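Local coordinates for protein putative mandelate racemase (Bordetella bronchiseptica, PDB 3OZY) that is of unknown function but, as a magnesium-binding member of the enolase superfamily, probably acts on a sugar-acid-like carboxylate, at residues V40-D43 with E44-G48; H334-L337 with M338-A342. One frame throughout, in Å; residues are numbered along the deposited sequence.

Contact 1: V40-D43 with E44-G48; sequences VRTD and EGVTG
Val40 and Gly48 form an antiparallel hydrogen-bonded pair, with Val40 N to Gly48 O at 2.8 Å and an N-H...O angle of 171°, and with Gly48 N returning to Val40 O at 3.0 Å. Val40 O also receives a CA-H...O contact from Thr47 CA at 3.3 Å, and Thr47 CG2 lies beside the same oxygen. Arg41 makes its backbone hydrogen bonds with Thr6 and Glu7 of strand 5-16, and its side chain points away from 44-48; its guanidinium forms salt bridges with Glu39 and Glu7.

Thr42 carries the polar part of the contact. Its OG1 sits between the backbone N and the carbonyl carbon (chi1 56°), which directs the hydroxyl across the hairpin to Val46 O at 2.7 Å, in the carbonyl plane and on a lone pair. Water 1 bridges the two sides: it accepts from Thr42 N at 2.9 Å, bonds Thr47 OG1 at 2.8 Å and gives a weak bond to Val46 O. Val46 O thus takes the Thr42 hydroxyl and, weakly, a water that itself holds Thr42 N.

A type I turn runs from Thr42 to Gly45, closed by Gly45 N to Thr42 O at 3.1 Å, the donor lying above the carbonyl plane. Within the turn the carboxylate planes of Asp43 and Glu44 are 66° apart, with OD2 of Asp43 and OE2 of Glu44 4.6 Å from each other, and Asp43 OD1 accepts from Lys4 N.

This hairpin joins strands 32-42 and 48-50 of the three-stranded N-terminal sheet. Strand 5-16 borders 32-42 on its other edge, while Val40, Thr42 and Val46 rest against Leu117 of helix 102-122.

Contact 2: H334-L337 with M338-A342; sequences HNDL and MTRLA
An Asx turn lies in the long loop between strands 328-331 and 352-353 of the barrel domain: with its CG opposite the backbone N (chi1 -173°), Asn335 turns OD1 to accept from Leu337 N at 2.9 Å, the donor 43° above the amide's carbonyl plane. The same residue's O receives Met338 N at 2.9 Å, and ND2 meets Met338 CG at 3.5 Å as the two side chains cross. ND2 is also hydrogen-bonded to Asp331 and to Asn307 O, which fixes the rotation of the amide.

Asp336 O gathers two backbone donors, Arg340 N at 2.9 Å and Thr339 N at 3.2 Å; the first approaches 19° from the carbonyl plane, the second well above it. Farther out, Asp336 and Arg340 run side by side, with OD2 and NH1 in a long salt bridge of 3.6 Å. Water 3 donates to Asp336 OD1 and accepts, weakly, from Arg340 NH1, and water 2 joins OD1 to Thr339 OG1.

Leu337 and Leu341 pack on Phe369 of helix 367-372, and Met338 on helix 309-321. The Asx turn leads into overlapping turns, with i to i+3 bonds on Asn335 O and Asp336 O, the latter also taking an i to i+4 bond.

In the fold
Contact 1 belongs to the N-terminal domain and contact 2 to the barrel domain; their centres are 25 Å apart and their nearest atoms about 12 Å, without touching. Strand 32-42 is nevertheless shared: 40-42 forms its end, while Arg33 and Met35 near its start pack against 334-342. Both contacts are partly buried and mix the same ingredients differently. The hairpin lies far out, 26 Å from the chain centre, with buried Val40 and Thr42 leading to a charged, exposed tip. The barrel loop, at 15 Å, buries Asn335, Leu337, Met338 and Leu341 and keeps the Asp336-Arg340 salt bridge with its waters toward the surface. Cross-strand pairing orders contact 1, whereas successive turns order contact 2.

Contact 1: V40-D43 with E44-G48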
loop_
_atom_site.group_PDB
_atom_site.type_symbol
_atom_site.label_atom_id
_atom_site.label_comp_id
_atom_site.label_asym_id
_atom_site.label_seq_id
_atom_site.Cartn_x
_atom_site.Cartn_y
_atom_site.Cartn_z
ATOM N N VAL A 40 -6.370 1.733 23.107
ATOM C CA VAL A 40 -5.205 1.055 23.664
ATOM C C VAL A 40 -5.289 1.112 25.183
ATOM O O VAL A 40 -5.353 2.191 25.772
ATOM C CB VAL A 40 -3.886 1.704 23.190
ATOM C CG1 VAL A 40 -2.686 1.071 23.908
ATOM C CG2 VAL A 40 -3.748 1.575 21.676
ATOM N N ARG A 41 -5.310 -0.061 25.806
ATOM C CA ARG A 41 -5.430 -0.159 27.257
ATOM C C ARG A 41 -4.105 -0.551 27.893
ATOM O O ARG A 41 -3.266 -1.191 27.262
ATOM C CB ARG A 41 -6.487 -1.199 27.628
ATOM C CG ARG A 41 -7.888 -0.864 27.145
ATOM C CD ARG A 41 -8.849 -1.977 27.527
ATOM N NE ARG A 41 -10.244 -1.626 27.270
ATOM C CZ ARG A 41 -11.275 -2.407 27.582
ATOM N NH1 ARG A 41 -11.068 -3.585 28.156
ATOM N NH2 ARG A 41 -12.512 -2.013 27.319
ATOM N N THR A 42 -3.933 -0.170 29.155
ATOM C CA THR A 42 -2.728 -0.518 29.905
ATOM C C THR A 42 -3.070 -1.163 31.241
ATOM O O THR A 42 -4.209 -1.098 31.713
ATOM C CB THR A 42 -1.855 0.711 30.210
ATOM O OG1 THR A 42 -2.625 1.689 30.918
ATOM C CG2 THR A 42 -1.289 1.318 28.921
ATOM N N ASP A 43 -2.058 -1.763 31.855
ATOM C CA ASP A 43 -2.229 -2.432 33.141
ATOM C C ASP A 43 -2.727 -1.506 34.249
ATOM O O ASP A 43 -3.472 -1.939 35.127
ATOM C CB ASP A 43 -0.948 -3.176 33.555
ATOM C CG ASP A 43 0.300 -2.289 33.555
ATOM O OD1 ASP A 43 0.243 -1.114 33.122
ATOM O OD2 ASP A 43 1.357 -2.789 33.996
ATOM N N GLU A 44 -2.335 -0.237 34.207
ATOM C CA GLU A 44 -2.736 0.720 35.235
ATOM C C GLU A 44 -3.980 1.530 34.861
ATOM O O GLU A 44 -4.353 2.472 35.560
ATOM C CB GLU A 44 -1.576 1.660 35.579
ATOM C CG GLU A 44 -0.344 0.946 36.119
ATOM C CD GLU A 44 -0.576 0.328 37.484
ATOM O OE1 GLU A 44 -1.462 0.818 38.216
ATOM O OE2 GLU A 44 0.129 -0.644 37.827
ATOM N N GLY A 45 -4.617 1.163 33.754
ATOM C CA GLY A 45 -5.882 1.763 33.373
ATOM C C GLY A 45 -5.807 3.104 32.664
ATOM O O GLY A 45 -6.818 3.802 32.563
ATOM N N VAL A 46 -4.624 3.481 32.183
ATOM C CA VAL A 46 -4.508 4.670 31.337
ATOM C C VAL A 46 -4.775 4.248 29.899
ATOM O O VAL A 46 -4.124 3.340 29.377
ATOM C CB VAL A 46 -3.121 5.321 31.419
ATOM C CG1 VAL A 46 -3.092 6.606 30.588
ATOM C CG2 VAL A 46 -2.750 5.612 32.873
ATOM N N THR A 47 -5.744 4.902 29.270
ATOM C CA THR A 47 -6.219 4.497 27.951
ATOM C C THR A 47 -5.996 5.601 26.929
ATOM O O THR A 47 -6.152 6.777 27.242
ATOM C CB THR A 47 -7.721 4.163 28.003
ATOM O OG1 THR A 47 -7.932 3.074 28.910
ATOM C CG2 THR A 47 -8.239 3.771 26.628
ATOM N N GLY A 48 -5.613 5.218 25.713
ATOM C CA GLY A 48 -5.562 6.159 24.604
ATOM C C GLY A 48 -6.506 5.735 23.497
ATOM O O GLY A 48 -6.744 4.545 23.305
HETATM O O HOH W 1 -6.323 1.187 30.198
#

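Contact 2: H334-L337 with M338-A342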
loop_
_atom_site.group_PDB
_atom_site.type_symbol
_atom_site.label_atom_id
_atom_site.label_comp_id
_atom_site.label_asym_id
_atom_site.label_seq_id
_atom_site.Cartn_x
_atom_site.Cartn_y
_atom_site.Cartn_z
ATOM N N HIS A 334 -22.683 16.098 6.169
ATOM C CA HIS A 334 -23.417 15.390 7.210
ATOM C C HIS A 334 -22.592 14.242 7.784
ATOM O O HIS A 334 -22.289 13.286 7.081
ATOM C CB HIS A 334 -24.731 14.840 6.665
ATOM C CG HIS A 334 -25.558 14.183 7.716
ATOM N ND1 HIS A 334 -26.650 14.797 8.293
ATOM C CD2 HIS A 334 -25.418 12.992 8.342
ATOM C CE1 HIS A 334 -27.162 13.996 9.212
ATOM N NE2 HIS A 334 -26.435 12.894 9.258
ATOM N N ASN A 335 -22.260 14.325 9.065
ATOM C CA ASN A 335 -21.358 13.346 9.659
ATOM C C ASN A 335 -21.490 13.311 11.173
ATOM O O ASN A 335 -20.942 14.160 11.871
ATOM C CB ASN A 335 -19.913 13.677 9.258
ATOM C CG ASN A 335 -18.933 12.617 9.682
ATOM O OD1 ASN A 335 -19.277 11.679 10.402
ATOM N ND2 ASN A 335 -17.684 12.759 9.236
ATOM N N ASP A 336 -22.220 12.319 11.677
ATOM C CA ASP A 336 -22.396 12.183 13.119
ATOM C C ASP A 336 -21.074 11.984 13.855
ATOM O O ASP A 336 -20.971 12.283 15.044
ATOM C CB ASP A 336 -23.336 11.024 13.458
ATOM C CG ASP A 336 -24.764 11.274 13.025
ATOM O OD1 ASP A 336 -25.151 12.453 12.837
ATOM O OD2 ASP A 336 -25.491 10.264 12.889
ATOM N N LEU A 337 -20.059 11.477 13.159
ATOM C CA LEU A 337 -18.753 11.298 13.785
ATOM C C LEU A 337 -18.029 12.624 14.030
ATOM O O LEU A 337 -17.030 12.665 14.757
ATOM C CB LEU A 337 -17.886 10.339 12.969
ATOM C CG LEU A 337 -18.510 8.967 12.721
ATOM C CD1 LEU A 337 -17.633 8.187 11.754
ATOM C CD2 LEU A 337 -18.742 8.191 14.021
ATOM N N MET A 338 -18.548 13.702 13.438
ATOM C CA MET A 338 -18.021 15.049 13.667
ATOM C C MET A 338 -18.764 15.796 14.770
ATOM O O MET A 338 -18.307 16.844 15.232
ATOM C CB MET A 338 -18.101 15.886 12.391
ATOM C CG MET A 338 -17.050 15.530 11.353
ATOM S SD MET A 338 -15.366 15.914 11.876
ATOM C CE MET A 338 -15.439 17.707 11.893
ATOM N N THR A 339 -19.919 15.286 15.176
ATOM C CA THR A 339 -20.770 16.038 16.102
ATOM C C THR A 339 -21.083 15.300 17.397
ATOM O O THR A 339 -21.190 15.923 18.451
ATOM C CB THR A 339 -22.120 16.419 15.450
ATOM O OG1 THR A 339 -22.788 15.231 15.013
ATOM C CG2 THR A 339 -21.911 17.350 14.259
ATOM N N ARG A 340 -21.235 13.984 17.325
ATOM C CA ARG A 340 -21.787 13.230 18.455
ATOM C C ARG A 340 -20.840 12.226 19.108
ATOM O O ARG A 340 -21.161 11.638 20.145
ATOM C CB ARG A 340 -23.081 12.532 18.026
ATOM C CG ARG A 340 -24.228 13.500 17.767
ATOM C CD ARG A 340 -25.381 12.837 17.023
ATOM N NE ARG A 340 -25.932 11.704 17.759
ATOM C CZ ARG A 340 -26.764 10.808 17.238
ATOM N NH1 ARG A 340 -27.148 10.913 15.973
ATOM N NH2 ARG A 340 -27.210 9.804 17.982
ATOM N N LEU A 341 -19.671 12.020 18.513
ATOM C CA LEU A 341 -18.717 11.068 19.066
ATOM C C LEU A 341 -18.005 11.617 20.295
ATOM O O LEU A 341 -17.745 10.880 21.251
ATOM C CB LEU A 341 -17.684 10.674 18.007
ATOM C CG LEU A 341 -16.592 9.715 18.472
ATOM C CD1 LEU A 341 -17.184 8.394 18.943
ATOM C CD2 LEU A 341 -15.584 9.484 17.356
ATOM N N ALA A 342 -17.679 12.904 20.267
ATOM C CA ALA A 342 -16.879 13.499 21.330
ATOM C C ALA A 342 -17.337 14.901 21.705
ATOM O O ALA A 342 -18.096 15.535 20.981
ATOM C CB ALA A 342 -15.409 13.520 20.928
HETATM O O HOH W 2 -24.414 15.035 12.744
HETATM O O HOH W 3 -27.962 12.664 13.373
HETATM O O HOH W 4 -17.935 14.033 17.425
#